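Local coordinates for beta-lactamase/D-alanine Carboxypeptidase (Yersinia pestis, PDB 3RJU), which probably acts as a serine hydrolase of the beta-lactamase and penicillin-binding protein family, cleaving beta-lactams or D-alanine-ended peptides, at residues A[129-141]-A[215-228]. Residues are numbered along the deposited sequence; the frame is centred on the assembly and turned at random.
Sequences RPVFTWPTKDNRW and SRCGNTVAAAGSGG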
ATOM      1  N   ARG A 129     -19.283   1.063  10.631  1.00 43.77           N
ATOM      2  CA  ARG A 129     -18.076   0.322  10.975  1.00 41.49           C
ATOM      3  C   ARG A 129     -16.870   1.266  10.896  1.00 38.69           C
ATOM      4  O   ARG A 129     -16.600   1.826   9.834  1.00 39.07           O
ATOM      5  CB  ARG A 129     -17.934  -0.819   9.956  1.00 42.39           C
ATOM      6  CG  ARG A 129     -16.704  -1.698  10.057  1.00 43.27           C
ATOM      7  CD  ARG A 129     -16.558  -2.551   8.788  1.00 43.23           C
ATOM      8  NE  ARG A 129     -17.816  -3.187   8.404  1.00 43.87           N
ATOM      9  CZ  ARG A 129     -18.008  -3.888   7.288  1.00 43.34           C
ATOM     10  NH1 ARG A 129     -17.028  -4.065   6.412  1.00 41.86           N
ATOM     11  NH2 ARG A 129     -19.195  -4.423   7.047  1.00 43.34           N
ATOM     12  N   PRO A 130     -16.165   1.471  12.026  1.00 35.42           N
ATOM     13  CA  PRO A 130     -14.912   2.243  12.027  1.00 33.87           C
ATOM     14  C   PRO A 130     -13.832   1.582  11.170  1.00 29.64           C
ATOM     15  O   PRO A 130     -13.688   0.358  11.167  1.00 29.36           O
ATOM     16  CB  PRO A 130     -14.493   2.248  13.503  1.00 35.23           C
ATOM     17  CG  PRO A 130     -15.261   1.143  14.139  1.00 36.36           C
ATOM     18  CD  PRO A 130     -16.552   1.047  13.380  1.00 36.16           C
ATOM     19  N   VAL A 131     -13.064   2.397  10.456  1.00 26.37           N
ATOM     20  CA  VAL A 131     -12.160   1.888   9.430  1.00 21.81           C
ATOM     21  C   VAL A 131     -11.067   0.969   9.996  1.00 20.45           C
ATOM     22  O   VAL A 131     -10.508   1.224  11.063  1.00 21.37           O
ATOM     23  CB  VAL A 131     -11.534   3.065   8.619  1.00 22.01           C
ATOM     24  CG1 VAL A 131     -10.470   3.781   9.428  1.00 22.91           C
ATOM     25  CG2 VAL A 131     -10.982   2.569   7.301  1.00 21.71           C
ATOM     26  N   PHE A 132     -10.779  -0.109   9.272  1.00 17.19           N
ATOM     27  CA  PHE A 132      -9.686  -1.024   9.617  1.00 16.06           C
ATOM     28  C   PHE A 132      -9.902  -1.760  10.938  1.00 18.36           C
ATOM     29  O   PHE A 132      -8.939  -2.084  11.646  1.00 21.00           O
ATOM     30  CB  PHE A 132      -8.342  -0.286   9.616  1.00 15.44           C
ATOM     31  CG  PHE A 132      -8.057   0.435   8.332  1.00 13.20           C
ATOM     32  CD1 PHE A 132      -8.297  -0.192   7.114  1.00 12.91           C
ATOM     33  CD2 PHE A 132      -7.567   1.739   8.331  1.00 14.31           C
ATOM     34  CE1 PHE A 132      -8.071   0.462   5.906  1.00 12.34           C
ATOM     35  CE2 PHE A 132      -7.329   2.402   7.115  1.00 14.19           C
ATOM     36  CZ  PHE A 132      -7.582   1.748   5.904  1.00 12.89           C
ATOM     37  N   THR A 133     -11.157  -2.061  11.255  1.00 17.85           N
ATOM     38  CA  THR A 133     -11.443  -2.782  12.492  1.00 20.03           C
ATOM     39  C   THR A 133     -12.231  -4.079  12.311  1.00 18.58           C
ATOM     40  O   THR A 133     -12.230  -4.910  13.209  1.00 19.38           O
ATOM     41  CB  THR A 133     -12.170  -1.889  13.539  1.00 23.98           C
ATOM     42  OG1 THR A 133     -13.480  -1.570  13.065  1.00 24.30           O
ATOM     43  CG2 THR A 133     -11.390  -0.596  13.804  1.00 26.37           C
ATOM     44  N   TRP A 134     -12.895  -4.253  11.167  1.00 16.54           N
ATOM     45  CA  TRP A 134     -13.682  -5.461  10.887  1.00 14.73           C
ATOM     46  C   TRP A 134     -13.469  -5.882   9.422  1.00 14.27           C
ATOM     47  O   TRP A 134     -13.441  -5.017   8.543  1.00 16.26           O
ATOM     48  CB  TRP A 134     -15.181  -5.197  11.132  1.00 17.26           C
ATOM     49  CG  TRP A 134     -16.000  -6.465  11.039  1.00 18.89           C
ATOM     50  CD1 TRP A 134     -16.424  -7.246  12.079  1.00 19.85           C
ATOM     51  CD2 TRP A 134     -16.451  -7.118   9.839  1.00 18.60           C
ATOM     52  NE1 TRP A 134     -17.113  -8.332  11.601  1.00 20.79           N
ATOM     53  CE2 TRP A 134     -17.139  -8.281  10.230  1.00 19.37           C
ATOM     54  CE3 TRP A 134     -16.333  -6.831   8.472  1.00 18.50           C
ATOM     55  CZ2 TRP A 134     -17.718  -9.157   9.304  1.00 19.93           C
ATOM     56  CZ3 TRP A 134     -16.887  -7.702   7.558  1.00 19.20           C
ATOM     57  CH2 TRP A 134     -17.583  -8.850   7.976  1.00 19.89           C
ATOM     58  N   PRO A 135     -13.332  -7.197   9.146  1.00 12.88           N
ATOM     59  CA  PRO A 135     -13.402  -8.331  10.077  1.00 13.54           C
ATOM     60  C   PRO A 135     -12.110  -8.508  10.853  1.00 13.67           C
ATOM     61  O   PRO A 135     -11.034  -8.092  10.390  1.00 13.40           O
ATOM     62  CB  PRO A 135     -13.587  -9.536   9.145  1.00 14.02           C
ATOM     63  CG  PRO A 135     -12.867  -9.121   7.864  1.00 13.60           C
ATOM     64  CD  PRO A 135     -13.200  -7.639   7.744  1.00 13.13           C
ATOM     65  N   THR A 136     -12.211  -9.137  12.023  1.00 13.87           N
ATOM     66  CA  THR A 136     -11.016  -9.538  12.746  1.00 13.97           C
ATOM     67  C   THR A 136     -10.457 -10.803  12.129  1.00 14.47           C
ATOM     68  O   THR A 136     -11.108 -11.426  11.283  1.00 13.30           O
ATOM     69  CB  THR A 136     -11.319  -9.813  14.218  1.00 16.49           C
ATOM     70  OG1 THR A 136     -12.127 -10.997  14.323  1.00 16.85           O
ATOM     71  CG2 THR A 136     -12.050  -8.622  14.845  1.00 18.62           C
ATOM     72  N   LYS A 137      -9.253 -11.183  12.550  1.00 14.97           N
ATOM     73  CA  LYS A 137      -8.675 -12.457  12.123  1.00 14.05           C
ATOM     74  C   LYS A 137      -9.624 -13.632  12.410  1.00 14.26           C
ATOM     75  O   LYS A 137      -9.904 -14.447  11.529  1.00 14.43           O
ATOM     76  CB  LYS A 137      -7.325 -12.713  12.797  1.00 14.21           C
ATOM     77  CG  LYS A 137      -6.704 -14.039  12.378  1.00 18.39           C
ATOM     78  CD  LYS A 137      -5.354 -14.259  13.035  1.00 24.43           C
ATOM     79  CE  LYS A 137      -5.497 -14.518  14.526  1.00 30.12           C
ATOM     80  NZ  LYS A 137      -4.239 -15.082  15.106  1.00 33.79           N
ATOM     81  N   ASP A 138     -10.116 -13.737  13.643  1.00 13.33           N
ATOM     82  CA  ASP A 138     -11.047 -14.823  13.941  1.00 17.15           C
ATOM     83  C   ASP A 138     -12.290 -14.759  13.046  1.00 16.70           C
ATOM     84  O   ASP A 138     -12.766 -15.792  12.587  1.00 17.14           O
ATOM     85  CB  ASP A 138     -11.460 -14.833  15.413  1.00 20.54           C
ATOM     86  CG  ASP A 138     -10.345 -15.301  16.333  1.00 25.89           C
ATOM     87  OD1 ASP A 138      -9.340 -15.862  15.836  1.00 27.91           O
ATOM     88  OD2 ASP A 138     -10.485 -15.114  17.565  1.00 27.76           O
ATOM     89  N   ASN A 139     -12.829 -13.562  12.804  1.00 15.33           N
ATOM     90  CA  ASN A 139     -13.988 -13.456  11.910  1.00 17.29           C
ATOM     91  C   ASN A 139     -13.655 -14.024  10.529  1.00 16.37           C
ATOM     92  O   ASN A 139     -14.464 -14.743   9.926  1.00 16.05           O
ATOM     93  CB  ASN A 139     -14.431 -12.007  11.691  1.00 18.03           C
ATOM     94  CG  ASN A 139     -14.921 -11.315  12.948  1.00 19.66           C
ATOM     95  OD1 ASN A 139     -14.800 -10.098  13.055  1.00 20.94           O
ATOM     96  ND2 ASN A 139     -15.487 -12.068  13.891  1.00 21.01           N
ATOM     97  N   ARG A 140     -12.478 -13.668  10.014  1.00 14.84           N
ATOM     98  CA  ARG A 140     -12.080 -14.091   8.669  1.00 14.16           C
ATOM     99  C   ARG A 140     -12.060 -15.602   8.528  1.00 14.89           C
ATOM    100  O   ARG A 140     -12.576 -16.160   7.550  1.00 14.66           O
ATOM    101  CB  ARG A 140     -10.690 -13.553   8.299  1.00 13.41           C
ATOM    102  CG  ARG A 140     -10.659 -12.088   8.012  1.00 13.49           C
ATOM    103  CD  ARG A 140      -9.332 -11.710   7.400  1.00 12.54           C
ATOM    104  NE  ARG A 140      -8.174 -11.696   8.296  1.00 12.77           N
ATOM    105  CZ  ARG A 140      -7.871 -10.692   9.122  1.00 12.33           C
ATOM    106  NH1 ARG A 140      -8.690  -9.651   9.246  1.00 11.82           N
ATOM    107  NH2 ARG A 140      -6.759 -10.730   9.845  1.00 12.16           N
ATOM    108  N   TRP A 141     -11.439 -16.266   9.492  1.00 15.98           N
ATOM    109  CA  TRP A 141     -11.280 -17.708   9.401  1.00 16.46           C
ATOM    110  C   TRP A 141     -12.578 -18.457   9.679  1.00 18.52           C
ATOM    111  O   TRP A 141     -12.810 -19.513   9.100  1.00 19.03           O
ATOM    112  CB  TRP A 141     -10.092 -18.188  10.244  1.00 14.93           C
ATOM    113  CG  TRP A 141      -8.843 -17.740   9.587  1.00 13.80           C
ATOM    114  CD1 TRP A 141      -8.218 -16.527   9.741  1.00 13.56           C
ATOM    115  CD2 TRP A 141      -8.086 -18.457   8.597  1.00 14.27           C
ATOM    116  NE1 TRP A 141      -7.115 -16.458   8.923  1.00 13.41           N
ATOM    117  CE2 TRP A 141      -7.014 -17.623   8.208  1.00 14.00           C
ATOM    118  CE3 TRP A 141      -8.218 -19.716   7.997  1.00 16.13           C
ATOM    119  CZ2 TRP A 141      -6.056 -18.020   7.269  1.00 14.62           C
ATOM    120  CZ3 TRP A 141      -7.267 -20.110   7.060  1.00 15.35           C
ATOM    121  CH2 TRP A 141      -6.212 -19.258   6.694  1.00 15.05           C
ATOM    122  N   SER A 215     -11.819   8.790  11.217  1.00 18.29           N
ATOM    123  CA  SER A 215     -12.242   7.789  12.209  1.00 20.03           C
ATOM    124  C   SER A 215     -11.358   7.942  13.429  1.00 18.35           C
ATOM    125  O   SER A 215     -10.232   8.421  13.312  1.00 17.03           O
ATOM    126  CB  SER A 215     -11.993   6.367  11.683  1.00 23.12           C
ATOM    127  OG  SER A 215     -13.031   5.874  10.867  1.00 29.71           O
ATOM    128  N   ARG A 216     -11.822   7.476  14.587  1.00 18.06           N
ATOM    129  CA  ARG A 216     -10.981   7.524  15.784  1.00 20.37           C
ATOM    130  C   ARG A 216      -9.674   6.759  15.569  1.00 19.20           C
ATOM    131  O   ARG A 216      -9.636   5.746  14.877  1.00 19.60           O
ATOM    132  CB  ARG A 216     -11.711   6.998  17.032  1.00 24.96           C
ATOM    133  CG  ARG A 216     -11.984   5.510  17.037  1.00 30.85           C
ATOM    134  CD  ARG A 216     -12.454   5.036  18.429  1.00 35.99           C
ATOM    135  NE  ARG A 216     -11.368   5.087  19.405  1.00 39.95           N
ATOM    136  CZ  ARG A 216     -10.584   4.052  19.710  1.00 42.49           C
ATOM    137  NH1 ARG A 216     -10.777   2.874  19.130  1.00 43.66           N
ATOM    138  NH2 ARG A 216      -9.610   4.192  20.599  1.00 42.64           N
ATOM    139  N   CYS A 217      -8.612   7.267  16.179  1.00 17.54           N
ATOM    140  CA  CYS A 217      -7.295   6.674  16.064  1.00 16.20           C
ATOM    141  C   CYS A 217      -7.198   5.489  17.014  1.00 17.87           C
ATOM    142  O   CYS A 217      -7.164   5.655  18.228  1.00 21.48           O
ATOM    143  CB  CYS A 217      -6.231   7.727  16.373  1.00 16.76           C
ATOM    144  SG  CYS A 217      -4.520   7.147  16.277  1.00 17.57           S
ATOM    145  N   GLY A 218      -7.169   4.283  16.464  1.00 18.88           N
ATOM    146  CA  GLY A 218      -7.150   3.101  17.306  1.00 18.92           C
ATOM    147  C   GLY A 218      -6.339   1.975  16.716  1.00 15.55           C
ATOM    148  O   GLY A 218      -5.632   2.151  15.728  1.00 15.00           O
ATOM    149  N   ASN A 219      -6.422   0.823  17.362  1.00 15.72           N
ATOM    150  CA  ASN A 219      -5.741  -0.382  16.929  1.00 14.78           C
ATOM    151  C   ASN A 219      -6.346  -0.827  15.600  1.00 12.69           C
ATOM    152  O   ASN A 219      -7.563  -0.979  15.484  1.00 15.23           O
ATOM    153  CB  ASN A 219      -5.930  -1.437  18.028  1.00 16.21           C
ATOM    154  CG  ASN A 219      -5.334  -2.798  17.683  1.00 17.52           C
ATOM    155  OD1 ASN A 219      -5.611  -3.368  16.630  1.00 18.50           O
ATOM    156  ND2 ASN A 219      -4.539  -3.339  18.603  1.00 18.46           N
ATOM    157  N   THR A 220      -5.491  -1.014  14.595  1.00 10.57           N
ATOM    158  CA  THR A 220      -5.937  -1.413  13.268  1.00 10.42           C
ATOM    159  C   THR A 220      -5.349  -2.768  12.851  1.00 10.63           C
ATOM    160  O   THR A 220      -5.251  -3.086  11.649  1.00 11.35           O
ATOM    161  CB  THR A 220      -5.539  -0.355  12.239  1.00 11.75           C
ATOM    162  OG1 THR A 220      -4.133  -0.107  12.340  1.00 11.01           O
ATOM    163  CG2 THR A 220      -6.322   0.965  12.453  1.00 12.45           C
ATOM    164  N   VAL A 221      -4.984  -3.583  13.834  1.00 11.02           N
ATOM    165  CA  VAL A 221      -4.415  -4.891  13.538  1.00 11.30           C
ATOM    166  C   VAL A 221      -5.355  -5.770  12.686  1.00 12.17           C
ATOM    167  O   VAL A 221      -4.889  -6.622  11.917  1.00 11.71           O
ATOM    168  CB  VAL A 221      -3.992  -5.614  14.831  1.00 12.56           C
ATOM    169  CG1 VAL A 221      -3.645  -7.086  14.548  1.00 15.33           C
ATOM    170  CG2 VAL A 221      -2.823  -4.891  15.461  1.00 12.94           C
ATOM    171  N   ALA A 222      -6.665  -5.557  12.800  1.00 10.92           N
ATOM    172  CA  ALA A 222      -7.620  -6.294  11.963  1.00 12.39           C
ATOM    173  C   ALA A 222      -7.323  -6.164  10.464  1.00 12.80           C
ATOM    174  O   ALA A 222      -7.596  -7.084   9.691  1.00 13.60           O
ATOM    175  CB  ALA A 222      -9.033  -5.863  12.242  1.00 12.42           C
ATOM    176  N   ALA A 223      -6.769  -5.023  10.057  1.00 11.83           N
ATOM    177  CA  ALA A 223      -6.438  -4.796   8.652  1.00 10.84           C
ATOM    178  C   ALA A 223      -4.915  -4.774   8.448  1.00 10.30           C
ATOM    179  O   ALA A 223      -4.393  -4.034   7.611  1.00 11.12           O
ATOM    180  CB  ALA A 223      -7.072  -3.481   8.163  1.00 11.86           C
ATOM    181  N   ALA A 224      -4.212  -5.607   9.210  1.00  9.31           N
ATOM    182  CA  ALA A 224      -2.753  -5.649   9.206  1.00  9.68           C
ATOM    183  C   ALA A 224      -2.147  -5.852   7.822  1.00  8.98           C
ATOM    184  O   ALA A 224      -1.086  -5.312   7.516  1.00 10.21           O
ATOM    185  CB  ALA A 224      -2.277  -6.747  10.140  1.00 10.37           C
ATOM    186  N   GLY A 225      -2.799  -6.665   7.003  1.00  9.33           N
ATOM    187  CA  GLY A 225      -2.311  -6.949   5.672  1.00  8.36           C
ATOM    188  C   GLY A 225      -2.821  -6.019   4.583  1.00  7.93           C
ATOM    189  O   GLY A 225      -2.114  -5.790   3.589  1.00  9.86           O
ATOM    190  N   SER A 226      -4.040  -5.492   4.750  1.00  8.16           N
ATOM    191  CA  SER A 226      -4.721  -4.802   3.653  1.00  7.80           C
ATOM    192  C   SER A 226      -4.628  -3.282   3.721  1.00  7.39           C
ATOM    193  O   SER A 226      -4.619  -2.616   2.679  1.00  8.46           O
ATOM    194  CB  SER A 226      -6.210  -5.185   3.610  1.00  8.66           C
ATOM    195  OG  SER A 226      -6.863  -4.771   4.788  1.00  9.31           O
ATOM    196  N   GLY A 227      -4.617  -2.721   4.924  1.00  8.44           N
ATOM    197  CA  GLY A 227      -4.734  -1.274   4.999  1.00 10.27           C
ATOM    198  C   GLY A 227      -4.508  -0.522   6.291  1.00  9.01           C
ATOM    199  O   GLY A 227      -4.589   0.701   6.290  1.00  9.72           O
ATOM    200  N   GLY A 228      -4.217  -1.221   7.387  1.00  8.36           N
ATOM    201  CA  GLY A 228      -4.257  -0.576   8.693  1.00  8.05           C
ATOM    202  C   GLY A 228      -3.079   0.279   9.128  1.00  9.91           C
ATOM    203  O   GLY A 228      -3.141   0.926  10.169  1.00  9.97           O
TER
HETATM  204  O   HOH W   1      -8.989   3.133  13.243  1.00 22.00           O
HETATM  205  O   HOH W   2     -10.125  -6.637   8.309  1.00 13.58           O
HETATM  206  O   HOH W   3      -5.415  -9.273  12.046  1.00 17.52           O
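Phe132 lays one face of its ring on the backbone of Gly227 and Gly228: Gly228 CA lies 4.2 Å from the ring centroid and 23° off the normal, a CH-pi contact, while Gly227 O approaches Phe132 CZ to 3.2 Å. On the opposite face sits Val131 CG2, 3.5 Å above the ring plane, so the ring is sandwiched. With CG anti to the carbonyl carbon (chi1 -54°), the ring of Phe132 is swung over Gly227 and Gly228; CB itself packs against Thr220 CG2 and Ala223 CB, 3.7 Å from each. Thr220 OG1 hydrogen-bonds to Gly228 O, tying together two residues that Phe132 touches.

Ala222 CB packs against two backbone carbonyls, 3.5 Å from both Thr133 O and Pro135 O. Beyond it, Arg140, its chain bent at chi3, turns NH1 to Ala222 O at 2.8 Å; the bond lies in the carbonyl plane but is bent, with 136° at the hydrogen. Ala222 O also accepts from a water shared with Pro135 O, and Arg140 NH2 makes a salt bridge with Asp169. A capping box of Thr136 and Asn139 starts the arginine's helix. With Ser226 O accepting from Lys65 NZ, the contact borders a probable SxxK active site, as in serine beta-lactamases and penicillin-binding proteins.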